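Local structure of glutathione s-transferase protein (3TOU) at residues 3-8 against 16-21; 10-15 against 105-110; 33-38 against 49-54; 60-65 against 69-74. The protein binds glutathione and probably transfers it to electrophilic substrates, as a glutathione transferase. All blocks are in the same frame, centred on the assembly; numbering follows the deposited sequence.

Contact 1: 3-8 against 16-21; sequences MKLIGS and KVRVVL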
# COMPACT_ATOMS: atom_id res chain seq x y z
N MET A 3 16.36 2.25 16.56
CA MET A 3 15.74 2.61 15.29
C MET A 3 14.97 3.92 15.39
O MET A 3 14.41 4.26 16.43
CB MET A 3 14.78 1.50 14.86
CG MET A 3 15.45 0.17 14.66
SD MET A 3 14.28 -1.04 14.03
CE MET A 3 12.95 -0.88 15.20
N LYS A 4 14.91 4.65 14.27
CA LYS A 4 14.19 5.91 14.24
C LYS A 4 12.99 5.78 13.29
O LYS A 4 13.15 5.36 12.15
CB LYS A 4 15.12 7.05 13.76
CG LYS A 4 16.38 7.28 14.64
CD LYS A 4 17.64 6.71 13.98
CE LYS A 4 18.92 7.00 14.79
NZ LYS A 4 18.83 6.44 16.14
N LEU A 5 11.79 6.11 13.77
CA LEU A 5 10.61 6.11 12.90
C LEU A 5 10.28 7.55 12.54
O LEU A 5 10.00 8.38 13.41
CB LEU A 5 9.42 5.44 13.60
CG LEU A 5 8.15 5.37 12.75
CD1 LEU A 5 8.33 4.35 11.64
CD2 LEU A 5 6.98 5.05 13.64
N ILE A 6 10.37 7.87 11.24
CA ILE A 6 10.02 9.19 10.74
C ILE A 6 8.52 9.20 10.45
O ILE A 6 8.03 8.32 9.73
CB ILE A 6 10.78 9.53 9.44
CG1 ILE A 6 12.28 9.25 9.58
CG2 ILE A 6 10.47 10.96 9.03
CD1 ILE A 6 13.08 9.35 8.26
N GLY A 7 7.80 10.17 10.98
CA GLY A 7 6.35 10.22 10.77
C GLY A 7 5.73 11.47 11.34
O GLY A 7 6.44 12.40 11.72
N SER A 8 4.40 11.50 11.38
CA SER A 8 3.69 12.59 12.03
C SER A 8 2.65 11.99 12.97
O SER A 8 2.28 10.82 12.82
CB SER A 8 3.01 13.46 10.99
OG SER A 8 1.94 12.74 10.40
N LYS A 16 -0.33 3.10 12.49
CA LYS A 16 -0.34 1.63 12.41
C LYS A 16 1.00 1.04 12.86
O LYS A 16 1.05 0.11 13.67
CB LYS A 16 -0.69 1.16 10.99
CG LYS A 16 -0.77 -0.36 10.83
CD LYS A 16 -1.20 -0.74 9.40
CE LYS A 16 -0.20 -0.24 8.37
NZ LYS A 16 -0.40 -0.78 6.97
N VAL A 17 2.09 1.61 12.35
CA VAL A 17 3.42 1.16 12.71
C VAL A 17 3.70 1.39 14.21
O VAL A 17 4.24 0.50 14.88
CB VAL A 17 4.49 1.87 11.84
CG1 VAL A 17 5.89 1.60 12.38
CG2 VAL A 17 4.35 1.43 10.37
N ARG A 18 3.31 2.55 14.72
CA ARG A 18 3.57 2.89 16.12
C ARG A 18 2.82 1.95 17.05
O ARG A 18 3.36 1.55 18.09
CB ARG A 18 3.19 4.35 16.42
CG ARG A 18 4.12 5.34 15.73
CD ARG A 18 3.63 6.77 15.86
NE ARG A 18 3.63 7.23 17.25
CZ ARG A 18 2.75 8.09 17.75
NH1 ARG A 18 1.77 8.56 16.99
NH2 ARG A 18 2.83 8.48 19.01
N VAL A 19 1.59 1.60 16.68
CA VAL A 19 0.81 0.63 17.46
C VAL A 19 1.47 -0.74 17.45
O VAL A 19 1.58 -1.38 18.49
CB VAL A 19 -0.65 0.54 16.97
CG1 VAL A 19 -1.41 -0.60 17.70
CG2 VAL A 19 -1.35 1.89 17.21
N VAL A 20 1.94 -1.17 16.28
CA VAL A 20 2.64 -2.44 16.16
C VAL A 20 3.89 -2.43 17.04
O VAL A 20 4.12 -3.39 17.79
CB VAL A 20 3.03 -2.72 14.68
CG1 VAL A 20 4.08 -3.83 14.57
CG2 VAL A 20 1.77 -3.12 13.91
N LEU A 21 4.68 -1.36 16.97
CA LEU A 21 5.91 -1.26 17.76
C LEU A 21 5.61 -1.33 19.27
O LEU A 21 6.35 -1.96 20.02
CB LEU A 21 6.70 0.01 17.40
CG LEU A 21 7.33 0.01 15.98
CD1 LEU A 21 7.86 1.39 15.62
CD2 LEU A 21 8.42 -1.03 15.83
O HOH W 1 1.22 8.47 14.08

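Contact 2: 10-15 against 105-110; sequences ASPYTR and AAVALR. With GSH (glutathione), chain C.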
# COMPACT_ATOMS: atom_id res chain seq x y z
N ALA A 10 -0.46 12.91 12.98
CA ALA A 10 -1.70 12.77 12.19
C ALA A 10 -1.72 11.51 11.32
O ALA A 10 -2.78 10.91 11.14
CB ALA A 10 -1.96 14.01 11.32
N SER A 11 -0.55 11.12 10.80
CA SER A 11 -0.46 10.07 9.78
C SER A 11 -1.00 8.73 10.31
O SER A 11 -0.47 8.19 11.28
CB SER A 11 0.99 9.90 9.33
OG SER A 11 1.15 8.72 8.55
N PRO A 12 -2.06 8.21 9.67
CA PRO A 12 -2.62 6.95 10.15
C PRO A 12 -1.79 5.74 9.75
O PRO A 12 -1.80 4.73 10.46
CB PRO A 12 -4.02 6.93 9.52
CG PRO A 12 -3.85 7.71 8.22
CD PRO A 12 -2.82 8.78 8.54
N TYR A 13 -1.04 5.84 8.64
CA TYR A 13 -0.10 4.76 8.28
C TYR A 13 1.03 4.69 9.30
O TYR A 13 1.48 3.59 9.67
CB TYR A 13 0.49 4.96 6.89
CG TYR A 13 -0.53 5.24 5.81
CD1 TYR A 13 -1.24 4.20 5.19
CD2 TYR A 13 -0.75 6.55 5.38
CE1 TYR A 13 -2.16 4.49 4.17
CE2 TYR A 13 -1.66 6.84 4.38
CZ TYR A 13 -2.36 5.81 3.78
OH TYR A 13 -3.25 6.14 2.77
N THR A 14 1.48 5.86 9.75
CA THR A 14 2.49 5.94 10.81
C THR A 14 1.92 5.38 12.11
O THR A 14 2.60 4.63 12.80
CB THR A 14 2.99 7.38 11.02
OG1 THR A 14 3.61 7.84 9.81
CG2 THR A 14 4.03 7.47 12.17
N ARG A 15 0.68 5.74 12.42
CA ARG A 15 0.05 5.22 13.63
C ARG A 15 0.02 3.71 13.63
O ARG A 15 0.34 3.09 14.65
CB ARG A 15 -1.36 5.76 13.84
CG ARG A 15 -1.84 5.43 15.25
CD ARG A 15 -3.30 5.70 15.44
NE ARG A 15 -3.62 5.60 16.86
CZ ARG A 15 -4.79 5.95 17.38
NH1 ARG A 15 -5.74 6.39 16.57
NH2 ARG A 15 -5.02 5.86 18.68
N ALA A 105 -8.32 6.37 0.68
CA ALA A 105 -9.44 7.23 0.29
C ALA A 105 -9.59 8.43 1.21
O ALA A 105 -9.74 9.55 0.72
CB ALA A 105 -10.73 6.44 0.23
N ALA A 106 -9.52 8.21 2.53
CA ALA A 106 -9.66 9.34 3.47
C ALA A 106 -8.50 10.34 3.34
O ALA A 106 -8.71 11.56 3.39
CB ALA A 106 -9.77 8.83 4.90
N VAL A 107 -7.29 9.82 3.17
CA VAL A 107 -6.11 10.66 2.95
C VAL A 107 -6.20 11.41 1.62
O VAL A 107 -5.82 12.60 1.56
CB VAL A 107 -4.77 9.86 3.07
CG1 VAL A 107 -3.58 10.65 2.52
CG2 VAL A 107 -4.53 9.46 4.52
N ALA A 108 -6.71 10.76 0.57
CA ALA A 108 -6.97 11.46 -0.71
C ALA A 108 -7.88 12.69 -0.50
O ALA A 108 -7.68 13.74 -1.12
CB ALA A 108 -7.59 10.52 -1.74
N LEU A 109 -8.89 12.54 0.37
CA LEU A 109 -9.77 13.67 0.74
C LEU A 109 -9.03 14.78 1.46
O LEU A 109 -9.28 15.96 1.20
CB LEU A 109 -10.98 13.19 1.57
CG LEU A 109 -12.00 12.34 0.80
CD1 LEU A 109 -12.93 11.60 1.76
CD2 LEU A 109 -12.81 13.17 -0.18
N ARG A 110 -8.10 14.41 2.36
CA ARG A 110 -7.29 15.40 3.07
C ARG A 110 -6.40 16.17 2.08
O ARG A 110 -6.24 17.40 2.18
CB ARG A 110 -6.45 14.73 4.17
CG ARG A 110 -5.39 15.60 4.87
CD ARG A 110 -5.99 16.62 5.84
NE ARG A 110 -4.92 17.41 6.46
CZ ARG A 110 -5.10 18.42 7.30
NH1 ARG A 110 -6.32 18.80 7.68
NH2 ARG A 110 -4.04 19.06 7.78
N1 GSH C . 1.71 3.30 1.10
CA1 GSH C . 2.13 4.17 2.21
C1 GSH C . 2.13 3.42 3.52
O11 GSH C . 2.98 3.73 4.40
O12 GSH C . 1.34 2.49 3.74
CB1 GSH C . 1.27 5.43 2.30
CG1 GSH C . 2.00 6.51 3.11
CD1 GSH C . 1.43 7.90 2.92
OE1 GSH C . 0.67 8.21 1.77
N2 GSH C . 1.69 8.79 3.87
CA2 GSH C . 1.35 10.21 3.71
C2 GSH C . 2.45 10.89 2.97
O2 GSH C . 3.69 10.76 3.57
CB2 GSH C . 1.27 10.91 5.07
SG2 GSH C . -0.14 10.28 6.01
N3 GSH C . 2.22 11.57 1.84
CA3 GSH C . 3.21 12.51 1.32
C3 GSH C . 3.31 12.51 -0.18
O31 GSH C . 4.04 13.33 -0.78
O32 GSH C . 2.67 11.70 -0.85

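Contact 3: 33-38 against 49-54; sequences EDVWNA and GKVPCL. With GSH (glutathione), chain C.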
# COMPACT_ATOMS: atom_id res chain seq x y z
N GLU A 33 8.12 14.74 11.30
CA GLU A 33 8.43 15.28 9.99
C GLU A 33 7.14 15.71 9.31
O GLU A 33 6.11 15.04 9.44
CB GLU A 33 9.14 14.23 9.14
CG GLU A 33 9.65 14.70 7.78
CD GLU A 33 10.83 15.66 7.86
OE1 GLU A 33 11.59 15.63 8.86
OE2 GLU A 33 11.00 16.45 6.91
N ASP A 34 7.18 16.86 8.64
CA ASP A 34 6.07 17.32 7.81
C ASP A 34 6.47 17.16 6.35
O ASP A 34 7.20 17.99 5.80
CB ASP A 34 5.73 18.79 8.13
CG ASP A 34 4.45 19.27 7.43
OD1 ASP A 34 3.89 18.56 6.56
OD2 ASP A 34 4.00 20.39 7.76
N VAL A 35 5.96 16.10 5.71
CA VAL A 35 6.31 15.78 4.33
C VAL A 35 5.73 16.79 3.32
O VAL A 35 6.15 16.80 2.17
CB VAL A 35 5.85 14.35 3.96
CG1 VAL A 35 6.61 13.32 4.80
CG2 VAL A 35 4.34 14.20 4.17
N TRP A 36 4.79 17.62 3.77
CA TRP A 36 4.14 18.63 2.93
C TRP A 36 4.84 19.99 2.98
O TRP A 36 4.50 20.90 2.21
CB TRP A 36 2.67 18.77 3.34
CG TRP A 36 1.93 17.48 3.15
CD1 TRP A 36 1.54 16.61 4.13
CD2 TRP A 36 1.53 16.90 1.91
NE1 TRP A 36 0.91 15.53 3.57
CE2 TRP A 36 0.89 15.68 2.20
CE3 TRP A 36 1.66 17.30 0.57
CZ2 TRP A 36 0.37 14.85 1.21
CZ3 TRP A 36 1.13 16.47 -0.42
CH2 TRP A 36 0.50 15.26 -0.09
N ASN A 37 5.82 20.12 3.87
CA ASN A 37 6.68 21.31 3.95
C ASN A 37 7.67 21.30 2.79
O ASN A 37 8.24 20.26 2.47
CB ASN A 37 7.43 21.33 5.30
CG ASN A 37 8.05 22.69 5.63
OD1 ASN A 37 8.90 23.21 4.90
ND2 ASN A 37 7.63 23.27 6.75
N ALA A 38 7.89 22.46 2.17
CA ALA A 38 8.83 22.57 1.06
C ALA A 38 10.27 22.23 1.45
O ALA A 38 11.07 21.79 0.61
CB ALA A 38 8.76 23.96 0.43
N GLY A 49 9.21 9.75 -0.63
CA GLY A 49 8.88 11.00 0.07
C GLY A 49 7.66 10.91 0.99
O GLY A 49 6.97 11.91 1.21
N LYS A 50 7.43 9.72 1.54
CA LYS A 50 6.27 9.46 2.37
C LYS A 50 6.66 8.99 3.76
O LYS A 50 7.74 8.46 3.96
CB LYS A 50 5.37 8.40 1.72
CG LYS A 50 4.53 8.97 0.58
CD LYS A 50 3.91 7.86 -0.25
CE LYS A 50 3.05 8.46 -1.36
NZ LYS A 50 1.87 9.15 -0.79
N VAL A 51 5.75 9.18 4.72
CA VAL A 51 5.90 8.61 6.05
C VAL A 51 4.81 7.54 6.25
O VAL A 51 3.72 7.67 5.70
CB VAL A 51 5.83 9.67 7.17
CG1 VAL A 51 7.13 10.49 7.19
CG2 VAL A 51 4.60 10.58 7.00
N PRO A 52 5.09 6.49 7.05
CA PRO A 52 6.29 6.25 7.86
C PRO A 52 7.50 5.73 7.08
O PRO A 52 7.36 5.08 6.04
CB PRO A 52 5.83 5.20 8.87
CG PRO A 52 4.76 4.43 8.12
CD PRO A 52 4.05 5.47 7.30
N CYS A 53 8.67 6.02 7.62
CA CYS A 53 9.92 5.48 7.14
C CYS A 53 10.75 5.10 8.38
O CYS A 53 10.93 5.92 9.29
CB CYS A 53 10.66 6.51 6.28
SG CYS A 53 12.21 5.86 5.59
N LEU A 54 11.17 3.85 8.45
CA LEU A 54 11.94 3.35 9.59
C LEU A 54 13.42 3.34 9.20
O LEU A 54 13.78 2.79 8.18
CB LEU A 54 11.49 1.94 9.97
CG LEU A 54 12.09 1.26 11.22
CD1 LEU A 54 11.68 1.99 12.50
CD2 LEU A 54 11.65 -0.19 11.30
N1 GSH C . 1.71 3.30 1.10
CA1 GSH C . 2.13 4.17 2.21
C1 GSH C . 2.13 3.42 3.52
O11 GSH C . 2.98 3.73 4.40
O12 GSH C . 1.34 2.49 3.74
CB1 GSH C . 1.27 5.43 2.30
CG1 GSH C . 2.00 6.51 3.11
CD1 GSH C . 1.43 7.90 2.92
OE1 GSH C . 0.67 8.21 1.77
N2 GSH C . 1.69 8.79 3.87
CA2 GSH C . 1.35 10.21 3.71
C2 GSH C . 2.45 10.89 2.97
O2 GSH C . 3.69 10.76 3.57
CB2 GSH C . 1.27 10.91 5.07
SG2 GSH C . -0.14 10.28 6.01
N3 GSH C . 2.22 11.57 1.84
CA3 GSH C . 3.21 12.51 1.32
C3 GSH C . 3.31 12.51 -0.18
O31 GSH C . 4.04 13.33 -0.78
O32 GSH C . 2.67 11.70 -0.85
O HOH W 2 7.32 14.47 0.23

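Contact 4: 60-65 against 69-74; sequences GALFDS and AEYADT. With GSH (glutathione), chain C.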
# COMPACT_ATOMS: atom_id res chain seq x y z
N GLY A 60 20.16 2.29 7.03
CA GLY A 60 19.25 1.62 6.08
C GLY A 60 17.82 2.02 6.37
O GLY A 60 17.44 2.18 7.51
N ALA A 61 17.02 2.19 5.32
CA ALA A 61 15.66 2.73 5.48
C ALA A 61 14.64 1.71 4.99
O ALA A 61 14.87 1.02 3.99
CB ALA A 61 15.53 4.01 4.71
N LEU A 62 13.52 1.62 5.70
CA LEU A 62 12.47 0.67 5.36
C LEU A 62 11.15 1.41 5.17
O LEU A 62 10.86 2.36 5.90
CB LEU A 62 12.32 -0.33 6.50
CG LEU A 62 11.73 -1.68 6.14
CD1 LEU A 62 12.54 -2.31 4.98
CD2 LEU A 62 11.79 -2.54 7.40
N PHE A 63 10.35 0.95 4.21
CA PHE A 63 9.05 1.55 3.87
C PHE A 63 8.35 0.48 3.01
O PHE A 63 9.03 -0.43 2.54
CB PHE A 63 9.27 2.88 3.09
CG PHE A 63 10.18 2.72 1.89
CD1 PHE A 63 9.66 2.37 0.65
CD2 PHE A 63 11.56 2.90 2.02
CE1 PHE A 63 10.49 2.19 -0.46
CE2 PHE A 63 12.40 2.73 0.92
CZ PHE A 63 11.86 2.38 -0.32
N ASP A 64 7.03 0.52 2.79
CA ASP A 64 6.08 1.45 3.42
C ASP A 64 5.55 0.88 4.74
O ASP A 64 6.19 0.01 5.33
CB ASP A 64 4.96 1.77 2.44
CG ASP A 64 4.13 0.54 2.05
OD1 ASP A 64 4.38 -0.60 2.54
OD2 ASP A 64 3.18 0.73 1.25
N SER A 65 4.40 1.36 5.21
CA SER A 65 3.87 0.93 6.51
C SER A 65 3.65 -0.57 6.61
O SER A 65 3.86 -1.15 7.67
CB SER A 65 2.58 1.67 6.87
OG SER A 65 1.51 1.26 6.04
N ALA A 69 5.57 -2.83 9.39
CA ALA A 69 4.77 -3.62 10.33
C ALA A 69 5.14 -5.10 10.27
O ALA A 69 5.26 -5.76 11.32
CB ALA A 69 3.26 -3.45 10.06
N GLU A 70 5.33 -5.61 9.05
CA GLU A 70 5.73 -7.00 8.86
C GLU A 70 7.09 -7.30 9.48
O GLU A 70 7.26 -8.29 10.20
CB GLU A 70 5.71 -7.36 7.37
CG GLU A 70 6.06 -8.83 7.09
CD GLU A 70 6.04 -9.18 5.61
OE1 GLU A 70 6.14 -8.25 4.78
OE2 GLU A 70 5.93 -10.38 5.29
N TYR A 71 8.06 -6.44 9.18
CA TYR A 71 9.40 -6.55 9.75
C TYR A 71 9.34 -6.51 11.28
O TYR A 71 9.96 -7.34 11.95
CB TYR A 71 10.28 -5.42 9.22
CG TYR A 71 11.66 -5.39 9.83
CD1 TYR A 71 12.53 -6.48 9.66
CD2 TYR A 71 12.09 -4.30 10.57
CE1 TYR A 71 13.80 -6.47 10.21
CE2 TYR A 71 13.36 -4.28 11.13
CZ TYR A 71 14.21 -5.37 10.95
OH TYR A 71 15.46 -5.35 11.50
N ALA A 72 8.54 -5.58 11.82
CA ALA A 72 8.49 -5.39 13.27
C ALA A 72 7.94 -6.62 14.00
O ALA A 72 8.41 -6.96 15.10
CB ALA A 72 7.67 -4.13 13.63
N ASP A 73 6.97 -7.31 13.39
CA ASP A 73 6.43 -8.54 13.99
C ASP A 73 7.49 -9.64 14.18
O ASP A 73 7.37 -10.47 15.08
CB ASP A 73 5.26 -9.09 13.17
CG ASP A 73 4.41 -10.09 13.95
OD1 ASP A 73 4.14 -9.88 15.16
OD2 ASP A 73 4.00 -11.10 13.33
N THR A 74 8.53 -9.63 13.35
CA THR A 74 9.63 -10.62 13.46
C THR A 74 10.70 -10.29 14.52
O THR A 74 11.51 -11.15 14.87
CB THR A 74 10.37 -10.83 12.12
OG1 THR A 74 11.28 -9.74 11.90
CG2 THR A 74 9.39 -10.95 10.96
N1 GSH C . 1.71 3.30 1.10
CA1 GSH C . 2.13 4.17 2.21
C1 GSH C . 2.13 3.42 3.52
O11 GSH C . 2.98 3.73 4.40
O12 GSH C . 1.34 2.49 3.74
CB1 GSH C . 1.27 5.43 2.30
CG1 GSH C . 2.00 6.51 3.11
CD1 GSH C . 1.43 7.90 2.92
OE1 GSH C . 0.67 8.21 1.77
N2 GSH C . 1.69 8.79 3.87
CA2 GSH C . 1.35 10.21 3.71
C2 GSH C . 2.45 10.89 2.97
O2 GSH C . 3.69 10.76 3.57
CB2 GSH C . 1.27 10.91 5.07
SG2 GSH C . -0.14 10.28 6.01
N3 GSH C . 2.22 11.57 1.84
CA3 GSH C . 3.21 12.51 1.32
C3 GSH C . 3.31 12.51 -0.18
O31 GSH C . 4.04 13.33 -0.78
O32 GSH C . 2.67 11.70 -0.85

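Contact 1: 3-8 against 16-21
Leu5 reaches off strand 4-7 and sets its two methyls against helix 12-23, where Val17, Arg18 and Leu21 receive them. Its CG lies anti to the backbone N (chi1 -179°), which brings both methyls up to the helix. Val17 answers with one branch: its CG1 sits 3.8 Å from Leu5 CD1 and equally near CD2, so that a single valine methyl fits against both arms of the leucine fork, the two side chains meeting at a slant. Arg18 comes in differently. Its aliphatic part runs at about a right angle to Leu5, and CG touches Leu5 CD2 at 3.6 Å. One turn on from Val17, Leu21 CD1 closes the group at 4.3 Å from the same Leu5 CD2.

Beyond that touch the arginine chain bends at chi3 (65°), and its guanidinium group turns to polar work. A water lying in the guanidinium plane, at its edge, accepts from Arg18 NH1 at 3.0 Å and donates to Ser8 O at 2.9 Å, bridging the helix to the residue that follows the strand.

This is the first strand-helix pairing of the beta-alpha-beta unit made by strand 4-7, helix 12-23 and strand 29-32, part of the thioredoxin-like N-terminal domain of glutathione transferases. The strand and helix segments run nearly antiparallel, at 153°. The chemistry is thus divided: buried methyls hold the middle of the interface by close packing alone, while its one charged side chain lends methylenes to that core and sends its charge to a water.

Contact 2: 10-15 against 105-110
Val107 CG2 is the methyl that meets both Pro12 and Tyr13, and the contact across the segments is apolar. It lies 3.9 Å from Tyr13 CE2, approaching the ring obliquely, and 4.1 Å from Pro12 CG. The phenol reaches it because Tyr13 CG stands anti to the carbonyl carbon (chi1 -50°), which swings the far end of the ring toward helix 86-114.

Glutathione packs against the same tyrosine: its CB1 lies over the ring centre, 3.7 Å above the plane, while SG2 is at the ring edge. The cysteinyl sulfur SG2 also lies 3.2 Å from Ser11 OG.

Polar links stay on their own sides or go to neighbours. Ser11, at the N-cap of helix 12-23, shares a hydrogen bond of 2.9 Å between its OG and Thr14 OG1, which ties the hydroxyl facing the sulfur back to the first turn. Tyr13 OH is hydrogen-bonded to Asp104, three residues before Val107 on helix 86-114.

The contact therefore joins the N-terminal domain to the helical C-terminal domain beside the bound tripeptide. Leu103 of helix 86-114 packs on both Pro12 and Tyr13, Tyr168 of helix 157-172 packs on Pro12, and Pro52 lies against Tyr13.

Contact 3: 33-38 against 49-54
A cis peptide bond before Pro52 is the striking feature beside the pairing of Val35 with Val51, and it is the hallmark cis-proline of the glutathione transferase fold. Just ahead of it, Val51 presents its backbone to the cysteinyl part of glutathione in both directions: Val51 N donates to GSH O2 at 2.8 Å, with an angle of 161°, and Val51 O accepts from GSH N2 at 3.0 Å. The ligand is held there much like an added strand.

Across the segments, Val35 CG1 meets Val51 CG1 at 3.7 Å, the two side chains slanting past each other. The other Val35 branch, CG2, lies 3.5 Å from GSH CA3, and the same carbon sits 3.6 Å above the indole plane of Trp36, toward its rim. A water donates to both Val35 O and Gly49 O, joining the backbones.

In one of its two modelled conformers Lys50 stretches along the ligand and bends only at its last torsion (chi4 -67°), bringing NZ 2.7 Å from GSH O32 and 3.0 Å from GSH OE1. Lys132 of the second subunit also bonds the ligand. A valine methyl and an indole face thus pack on the glycyl carbon, while in that conformer the charge of Lys50 probably balances the glycyl carboxylate.

Contact 4: 60-65 against 69-74
Leu62 and Tyr71 pack where strand 61-62 of the thioredoxin-like domain is followed by helix 65-74, whose start is the classic glutathione-binding turn of this fold. The apolar part is this one pair. Leu62 CD2 lies 3.6 Å from Tyr71 CD2 and almost as near to Tyr71 CB and CG, so the methyl settles at the root of the aromatic side chain, obliquely to the ring. Both side chains have CG anti to the backbone N (Tyr71 chi1 176°), and each extends toward the other element. Val90 of the second subunit packs on both.

Backbone bonding supplies the second link. Ala69 N donates to Ser65 O at 3.0 Å, a straight bond of 164° in the first turn of the helix, and the methyl of Ala69 rests against the same carbonyl oxygen.

The ligand takes up the polar groups at the helix start. Asp64, the N-cap residue, follows a cis peptide bond and accepts from the amino nitrogen GSH N1 through OD2 at 3.0 Å; Arg66 of the second subunit forms a salt bridge with that same oxygen. Ser65 grips both carboxylate oxygens of the gamma-glutamyl group, its backbone N donating to GSH O11 at 2.9 Å. The positive end of the helix dipole would favour this carboxylate. Lys16 NZ also bonds Ser65 OG, a second-shell contact that probably steadies the hydroxyl. With OG placed between the backbone N and the carbonyl carbon (chi1 70°), Ser65 OG donates to GSH O12 at 2.6 Å.

Contacts 1, 3 and 4 all reach the one mixed sheet of the N-terminal domain, in which strands 4-7, 53-55 and 61-62 lie side by side; they come in series along the chain. Contacts 1 and 4 are the nearest pair, their centres 9 Å apart, with helices 12-23 and 65-74 packed together. Contact 2 shares helix 12-23 with contact 1, and its long chain loop encloses contacts 3 and 4 while bringing in helix 86-114 of the C-terminal domain; its centre is 18 Å from that of contact 4. Contacts 2, 3 and 4 all touch glutathione, so pieces distant in sequence build one pocket, and contacts 3 and 4 also meet the second subunit.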